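Local coordinates for protein putative histidinol-phosphate aminotransferase (Erwinia carotovora atroseptica, PDB 3LY1) that probably works as a pyridoxal-phosphate-dependent aminotransferase of the histidinol-phosphate aminotransferase subfamily, transferring amino groups by way of its bound cofactor, at residues T308-A313 with A342-E347; F127-L132 with T156-D161. All blocks are in the same frame, centred on the assembly; numbering follows the deposited sequence.

Contact 1 of 2, residues T308-A313 with A342-E347; sequences THMADA and ADTMRE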
ATOM      1  N   THR A 308      11.054  -6.419  30.423  1.00 19.57           N
ATOM      2  CA  THR A 308      11.644  -5.181  30.950  1.00 19.19           C
ATOM      3  C   THR A 308      13.124  -5.373  31.212  1.00 19.12           C
ATOM      4  O   THR A 308      13.922  -4.485  30.901  1.00 18.63           O
ATOM      5  CB  THR A 308      10.939  -4.670  32.249  1.00 19.93           C
ATOM      6  OG1 THR A 308       9.589  -4.308  31.942  1.00 22.04           O
ATOM      7  CG2 THR A 308      11.658  -3.427  32.814  1.00 18.85           C
ATOM      8  N   HIS A 309      13.506  -6.525  31.775  1.00 19.05           N
ATOM      9  CA  HIS A 309      14.926  -6.783  32.037  1.00 18.58           C
ATOM     10  C   HIS A 309      15.750  -6.916  30.751  1.00 18.07           C
ATOM     11  O   HIS A 309      16.863  -6.398  30.644  1.00 17.29           O
ATOM     12  CB  HIS A 309      15.123  -7.984  32.966  1.00 19.37           C
ATOM     13  CG  HIS A 309      14.618  -7.755  34.365  1.00 20.15           C
ATOM     14  ND1 HIS A 309      13.782  -8.639  35.014  1.00 19.98           N
ATOM     15  CD2 HIS A 309      14.811  -6.726  35.226  1.00 23.83           C
ATOM     16  CE1 HIS A 309      13.477  -8.163  36.211  1.00 23.64           C
ATOM     17  NE2 HIS A 309      14.088  -7.003  36.365  1.00 25.22           N
HETATM   18  N   MSE A 310      15.183  -7.582  29.757  1.00 17.92           N
HETATM   19  CA  MSE A 310      15.832  -7.684  28.454  1.00 17.51           C
HETATM   20  C   MSE A 310      15.920  -6.299  27.763  1.00 17.15           C
HETATM   21  O   MSE A 310      16.971  -5.958  27.226  1.00 15.56           O
HETATM   22  CB  MSE A 310      15.121  -8.732  27.582  1.00 17.34           C
HETATM   23  CG  MSE A 310      15.586 -10.192  27.877  1.00 19.23           C
HETATM   24 SE   MSE A 310      17.428 -10.423  27.241  0.75 18.70          SE
HETATM   25  CE  MSE A 310      17.830 -12.179  27.979  1.00 21.29           C
ATOM     26  N   ALA A 311      14.849  -5.490  27.804  1.00 16.62           N
ATOM     27  CA  ALA A 311      14.915  -4.119  27.234  1.00 17.51           C
ATOM     28  C   ALA A 311      16.050  -3.332  27.878  1.00 18.07           C
ATOM     29  O   ALA A 311      16.782  -2.619  27.182  1.00 17.58           O
ATOM     30  CB  ALA A 311      13.595  -3.343  27.390  1.00 17.17           C
ATOM     31  N   ASP A 312      16.189  -3.473  29.198  1.00 19.14           N
ATOM     32  CA  ASP A 312      17.209  -2.740  29.962  1.00 20.00           C
ATOM     33  C   ASP A 312      18.620  -3.211  29.618  1.00 19.84           C
ATOM     34  O   ASP A 312      19.560  -2.440  29.758  1.00 21.03           O
ATOM     35  CB  ASP A 312      16.984  -2.860  31.484  1.00 20.61           C
ATOM     36  CG  ASP A 312      15.729  -2.111  31.973  1.00 23.48           C
ATOM     37  OD1 ASP A 312      15.179  -1.250  31.226  1.00 26.16           O
ATOM     38  OD2 ASP A 312      15.285  -2.410  33.117  1.00 26.95           O
ATOM     39  N   ALA A 313      18.763  -4.470  29.210  1.00 19.18           N
ATOM     40  CA  ALA A 313      20.032  -5.010  28.740  1.00 19.03           C
ATOM     41  C   ALA A 313      20.255  -4.766  27.242  1.00 19.43           C
ATOM     42  O   ALA A 313      21.248  -5.258  26.693  1.00 20.11           O
ATOM     43  CB  ALA A 313      20.114  -6.478  29.019  1.00 18.98           C
ATOM     44  N   ALA A 342      21.780 -15.481  24.195  1.00 14.83           N
ATOM     45  CA  ALA A 342      21.857 -16.750  24.902  1.00 15.77           C
ATOM     46  C   ALA A 342      22.722 -16.631  26.157  1.00 15.70           C
ATOM     47  O   ALA A 342      22.332 -17.065  27.233  1.00 14.85           O
ATOM     48  CB  ALA A 342      22.415 -17.855  23.994  1.00 15.71           C
ATOM     49  N   ASP A 343      23.899 -16.023  26.040  1.00 16.07           N
ATOM     50  CA  ASP A 343      24.696 -15.861  27.226  1.00 15.92           C
ATOM     51  C   ASP A 343      24.083 -14.876  28.236  1.00 15.79           C
ATOM     52  O   ASP A 343      24.254 -15.077  29.428  1.00 14.24           O
ATOM     53  CB  ASP A 343      26.105 -15.501  26.864  1.00 16.98           C
ATOM     54  CG  ASP A 343      26.815 -16.643  26.180  1.00 18.75           C
ATOM     55  OD1 ASP A 343      26.517 -17.811  26.537  1.00 20.35           O
ATOM     56  OD2 ASP A 343      27.637 -16.364  25.295  1.00 19.09           O
ATOM     57  N   THR A 344      23.372 -13.836  27.774  1.00 15.13           N
ATOM     58  CA  THR A 344      22.642 -12.934  28.674  1.00 15.19           C
ATOM     59  C   THR A 344      21.551 -13.715  29.452  1.00 15.59           C
ATOM     60  O   THR A 344      21.346 -13.528  30.662  1.00 16.20           O
ATOM     61  CB  THR A 344      22.043 -11.728  27.903  1.00 14.88           C
ATOM     62  OG1 THR A 344      23.107 -10.992  27.283  1.00 15.64           O
ATOM     63  CG2 THR A 344      21.297 -10.788  28.826  1.00 15.06           C
HETATM   64  N   MSE A 345      20.854 -14.598  28.751  1.00 15.31           N
HETATM   65  CA  MSE A 345      19.888 -15.474  29.383  1.00 15.24           C
HETATM   66  C   MSE A 345      20.538 -16.338  30.501  1.00 15.18           C
HETATM   67  O   MSE A 345      20.018 -16.396  31.623  1.00 15.79           O
HETATM   68  CB  MSE A 345      19.244 -16.362  28.315  1.00 15.44           C
HETATM   69  CG  MSE A 345      18.416 -15.598  27.319  1.00 16.25           C
HETATM   70 SE   MSE A 345      17.855 -16.723  25.834  0.75 14.69          SE
HETATM   71  CE  MSE A 345      16.794 -18.044  26.773  1.00 14.70           C
ATOM     72  N   ARG A 346      21.708 -16.937  30.222  1.00 15.19           N
ATOM     73  CA  ARG A 346      22.421 -17.710  31.239  1.00 14.91           C
ATOM     74  C   ARG A 346      22.754 -16.864  32.443  1.00 14.90           C
ATOM     75  O   ARG A 346      22.641 -17.331  33.579  1.00 14.77           O
ATOM     76  CB  ARG A 346      23.682 -18.370  30.668  1.00 15.24           C
ATOM     77  CG  ARG A 346      23.365 -19.488  29.707  1.00 14.99           C
ATOM     78  CD  ARG A 346      24.659 -19.992  28.995  1.00 16.64           C
ATOM     79  NE  ARG A 346      24.346 -21.088  28.084  1.00 15.53           N
ATOM     80  CZ  ARG A 346      24.230 -20.988  26.762  1.00 17.16           C
ATOM     81  NH1 ARG A 346      24.469 -19.835  26.132  1.00 19.40           N
ATOM     82  NH2 ARG A 346      23.910 -22.060  26.048  1.00 15.73           N
ATOM     83  N   GLU A 347      23.129 -15.608  32.201  1.00 15.23           N
ATOM     84  CA  GLU A 347      23.460 -14.693  33.286  1.00 16.21           C
ATOM     85  C   GLU A 347      22.216 -14.275  34.073  1.00 16.06           C
ATOM     86  O   GLU A 347      22.282 -14.119  35.311  1.00 16.79           O
ATOM     87  CB  GLU A 347      24.166 -13.444  32.761  1.00 17.13           C
ATOM     88  CG  GLU A 347      25.579 -13.686  32.261  1.00 21.61           C
ATOM     89  CD  GLU A 347      26.514 -14.139  33.368  1.00 26.13           C
ATOM     90  OE1 GLU A 347      26.786 -13.331  34.298  1.00 30.84           O
ATOM     91  OE2 GLU A 347      26.954 -15.309  33.317  1.00 28.35           O
TER
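Ala313, the residue just past the last turn of helix 303-312, and Thr344 on helix 335-350 bring the two backbones nearest, with 8.3 Å between Ala313 CA and Thr344 CA, and no hydrogen bond joins the segments. Side chains fill that separation, above all selenomethionine Met310. Its chain leaves the helix roughly across the line to the partner, then bends at chi2 (-70°), which carries SE and the terminal methyl over to helix 335-350. There CE settles between two neighbouring residues, 3.5 Å from Met345 CG and 3.8 Å from Thr344 CG2. Met310 runs roughly perpendicular to the side chain of Met345, also a selenomethionine, and its methyl abuts the CG methylene. Against Thr344 the approach differs: the two side chains run alongside each other, pointing opposite ways, and CG2 of Thr344 touches the Met310 methyl and lies 4.2 Å from Met310 SE. The threonine is divided in its roles. With CG2 set anti to the backbone N (chi1 -60°), the methyl faces helix 303-312, while OG1 turns back to its own helix and bonds to the carbonyl oxygen of Trp340. Ala313 adds a lighter touch at the margin, its CB 4.5 Å from Thr344 CG2. Farther round helix 335-350, Arg346 NH1 forms a salt bridge to Asp343 OD1 one turn back, 2.9 Å long, and the arginine's NH2 reaches Asp282 of helix 259-283. Met345 also packs on Leu276, Leu280 and Leu283 of that long helix, and Met310 also packs on Phe348 of helix 335-350. This is plain apolar helix-helix packing within the aminotransferase class I and II fold, joining helix 303-312 to the C-terminal helix 335-350 away from the cofactor site.

Contact 2 of 2, residues F127-L132 with T156-D161; sequences FDIEGL and TITPAD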
ATOM      1  N   PHE A 127      -2.728 -26.622  16.337  1.00 17.17           N
ATOM      2  CA  PHE A 127      -4.057 -26.349  15.874  1.00 16.36           C
ATOM      3  C   PHE A 127      -4.933 -27.559  16.179  1.00 15.04           C
ATOM      4  O   PHE A 127      -4.487 -28.679  16.019  1.00 15.35           O
ATOM      5  CB  PHE A 127      -4.065 -26.151  14.362  1.00 16.94           C
ATOM      6  CG  PHE A 127      -3.494 -24.852  13.879  1.00 18.35           C
ATOM      7  CD1 PHE A 127      -2.892 -23.941  14.721  1.00 19.41           C
ATOM      8  CD2 PHE A 127      -3.516 -24.578  12.516  1.00 19.21           C
ATOM      9  CE1 PHE A 127      -2.376 -22.750  14.193  1.00 22.19           C
ATOM     10  CE2 PHE A 127      -2.990 -23.406  12.008  1.00 19.80           C
ATOM     11  CZ  PHE A 127      -2.415 -22.510  12.834  1.00 20.33           C
ATOM     12  N   ASP A 128      -6.156 -27.328  16.635  1.00 14.24           N
ATOM     13  CA  ASP A 128      -7.150 -28.386  16.716  1.00 13.64           C
ATOM     14  C   ASP A 128      -7.900 -28.401  15.373  1.00 13.22           C
ATOM     15  O   ASP A 128      -8.978 -27.802  15.243  1.00 12.65           O
ATOM     16  CB  ASP A 128      -8.075 -28.141  17.907  1.00 12.88           C
ATOM     17  CG  ASP A 128      -9.173 -29.184  18.037  1.00 13.75           C
ATOM     18  OD1 ASP A 128      -9.191 -30.162  17.287  1.00 12.22           O
ATOM     19  OD2 ASP A 128     -10.057 -29.012  18.903  1.00 14.72           O
ATOM     20  N   ILE A 129      -7.327 -29.090  14.375  1.00 13.16           N
ATOM     21  CA  ILE A 129      -7.962 -29.143  13.054  1.00 14.39           C
ATOM     22  C   ILE A 129      -9.377 -29.728  13.097  1.00 13.69           C
ATOM     23  O   ILE A 129     -10.295 -29.190  12.451  1.00 13.40           O
ATOM     24  CB  ILE A 129      -7.102 -29.874  12.011  1.00 15.78           C
ATOM     25  CG1 ILE A 129      -5.838 -29.047  11.772  1.00 18.46           C
ATOM     26  CG2 ILE A 129      -7.878 -29.950  10.680  1.00 16.97           C
ATOM     27  CD1 ILE A 129      -6.126 -27.729  11.041  1.00 21.12           C
ATOM     28  N   GLU A 130      -9.579 -30.784  13.883  1.00 12.82           N
ATOM     29  CA  GLU A 130     -10.940 -31.334  14.032  1.00 11.64           C
ATOM     30  C   GLU A 130     -11.916 -30.309  14.627  1.00 12.09           C
ATOM     31  O   GLU A 130     -13.066 -30.204  14.173  1.00 11.18           O
ATOM     32  CB  GLU A 130     -10.960 -32.633  14.817  1.00 12.39           C
ATOM     33  CG  GLU A 130     -10.265 -33.826  14.134  1.00 14.71           C
ATOM     34  CD  GLU A 130     -10.833 -34.173  12.732  1.00 18.63           C
ATOM     35  OE1 GLU A 130     -12.053 -34.016  12.497  1.00 16.62           O
ATOM     36  OE2 GLU A 130     -10.044 -34.606  11.864  1.00 24.06           O
ATOM     37  N   GLY A 131     -11.456 -29.512  15.580  1.00 12.49           N
ATOM     38  CA  GLY A 131     -12.283 -28.426  16.137  1.00 12.34           C
ATOM     39  C   GLY A 131     -12.627 -27.334  15.130  1.00 12.57           C
ATOM     40  O   GLY A 131     -13.729 -26.833  15.103  1.00 11.48           O
ATOM     41  N   LEU A 132     -11.665 -26.974  14.298  1.00 12.88           N
ATOM     42  CA  LEU A 132     -11.862 -25.983  13.239  1.00 13.67           C
ATOM     43  C   LEU A 132     -12.845 -26.509  12.181  1.00 13.48           C
ATOM     44  O   LEU A 132     -13.746 -25.796  11.746  1.00 13.41           O
ATOM     45  CB  LEU A 132     -10.514 -25.600  12.607  1.00 13.45           C
ATOM     46  CG  LEU A 132      -9.510 -24.897  13.547  1.00 16.20           C
ATOM     47  CD1 LEU A 132      -8.053 -25.131  13.165  1.00 15.15           C
ATOM     48  CD2 LEU A 132      -9.800 -23.416  13.640  1.00 16.91           C
ATOM     49  N   THR A 156       5.084 -23.298  14.788  1.00 15.99           N
ATOM     50  CA  THR A 156       4.883 -24.675  14.372  1.00 15.61           C
ATOM     51  C   THR A 156       4.179 -24.757  13.026  1.00 15.45           C
ATOM     52  O   THR A 156       3.504 -23.828  12.598  1.00 14.78           O
ATOM     53  CB  THR A 156       4.066 -25.430  15.406  1.00 15.07           C
ATOM     54  OG1 THR A 156       2.831 -24.717  15.687  1.00 16.76           O
ATOM     55  CG2 THR A 156       4.912 -25.549  16.713  1.00 16.10           C
ATOM     56  N   ILE A 157       4.337 -25.903  12.382  1.00 15.24           N
ATOM     57  CA  ILE A 157       3.549 -26.243  11.192  1.00 15.13           C
ATOM     58  C   ILE A 157       2.429 -27.227  11.522  1.00 14.96           C
ATOM     59  O   ILE A 157       2.491 -27.972  12.515  1.00 15.10           O
ATOM     60  CB  ILE A 157       4.428 -26.795  10.045  1.00 13.88           C
ATOM     61  CG1 ILE A 157       5.162 -28.083  10.447  1.00 16.41           C
ATOM     62  CG2 ILE A 157       5.397 -25.698   9.546  1.00 14.35           C
ATOM     63  CD1 ILE A 157       4.402 -29.410  10.120  1.00 15.84           C
ATOM     64  N   THR A 158       1.398 -27.186  10.683  1.00 14.62           N
ATOM     65  CA  THR A 158       0.333 -28.166  10.654  1.00 14.64           C
ATOM     66  C   THR A 158       0.644 -29.062   9.460  1.00 14.81           C
ATOM     67  O   THR A 158       0.837 -28.575   8.360  1.00 15.42           O
ATOM     68  CB  THR A 158      -1.008 -27.478  10.457  1.00 14.25           C
ATOM     69  OG1 THR A 158      -1.217 -26.552  11.533  1.00 16.42           O
ATOM     70  CG2 THR A 158      -2.179 -28.514  10.435  1.00 14.33           C
ATOM     71  N   PRO A 159       0.743 -30.384   9.675  1.00 15.87           N
ATOM     72  CA  PRO A 159       1.035 -31.272   8.529  1.00 15.29           C
ATOM     73  C   PRO A 159       0.099 -31.117   7.327  1.00 15.11           C
ATOM     74  O   PRO A 159      -1.121 -30.976   7.492  1.00 14.86           O
ATOM     75  CB  PRO A 159       0.897 -32.665   9.133  1.00 15.67           C
ATOM     76  CG  PRO A 159       1.121 -32.487  10.590  1.00 16.75           C
ATOM     77  CD  PRO A 159       0.504 -31.152  10.904  1.00 16.26           C
ATOM     78  N   ALA A 160       0.653 -31.188   6.118  1.00 14.55           N
ATOM     79  CA  ALA A 160      -0.182 -31.070   4.916  1.00 15.44           C
ATOM     80  C   ALA A 160      -1.290 -32.128   4.825  1.00 16.07           C
ATOM     81  O   ALA A 160      -2.389 -31.831   4.303  1.00 16.66           O
ATOM     82  CB  ALA A 160       0.662 -31.094   3.670  1.00 14.60           C
ATOM     83  N   ASP A 161      -1.059 -33.330   5.360  1.00 15.98           N
ATOM     84  CA  ASP A 161      -2.071 -34.382   5.231  1.00 17.37           C
ATOM     85  C   ASP A 161      -3.279 -34.178   6.149  1.00 17.40           C
ATOM     86  O   ASP A 161      -4.264 -34.893   6.061  1.00 17.59           O
ATOM     87  CB  ASP A 161      -1.465 -35.797   5.336  1.00 18.40           C
ATOM     88  CG  ASP A 161      -0.885 -36.125   6.703  1.00 21.69           C
ATOM     89  OD1 ASP A 161      -0.977 -35.279   7.633  1.00 28.34           O
ATOM     90  OD2 ASP A 161      -0.351 -37.267   6.856  1.00 26.63           O
TER
HETATM   91  O   HOH W   1      -0.811 -27.135  14.310  1.00 20.21           O
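Thr158 stands at the centre of this buried contact, pointing its hydroxyl at Phe127 and its methyl at Ile129. OG1 lies obliquely against the aromatic ring, 3.2 Å from Phe127 CD2 and 3.6 Å from Phe127 CE2, the threonine side chain running crosswise to that of the phenylalanine. A water ties the same hydroxyl to the backbone of the facing segment: it accepts from Phe127 N at 2.8 Å and donates to Thr158 OG1 at 2.9 Å. No direct hydrogen bond crosses the contact, so this bridge is its polar link. A chi1 of -59° turns the other branch of the threonine, CG2, to Ile129, which it meets tip to tip, 3.9 Å from Ile129 CG1 and 4.1 Å from Ile129 CD1. Beyond the two segments, Phe127 packs on Met121 and Pro98, Ile129 on Val162, and the backbone N of Thr158 bonds to Asn149 OD1. Between the touching residues Phe127 and Ile129, Asp128 caps the helix start: its OD1 accepts from Gly131 N at 2.9 Å, approached steeply from over the carboxylate face, 68° off its plane. The contact thus joins the start of helix 129-137, with the residue leading into its aspartate N-cap, to the approach to helix 160-168, beside the mixed, mainly parallel sheet of the large domain characteristic of fold-type I pyridoxal-phosphate enzymes.

The two contacts come one after the other along the chain, contact 2 first, in the same aminotransferase class I and II family region. They belong to separate parts of the structure: their centres are 34 Å apart and their nearest atoms about 17 Å. Contact 2 is the one closer to the cofactor, the Phe127 side chain lying about 9 Å from bound pyridoxal phosphate and about the same from the side chains of Tyr102 and Asn152, which bind it; it is near the site without lining it. Contact 1, by contrast, is a peripheral helix pairing, its centre about 26 Å from the chain centre, against about 17 Å for contact 2.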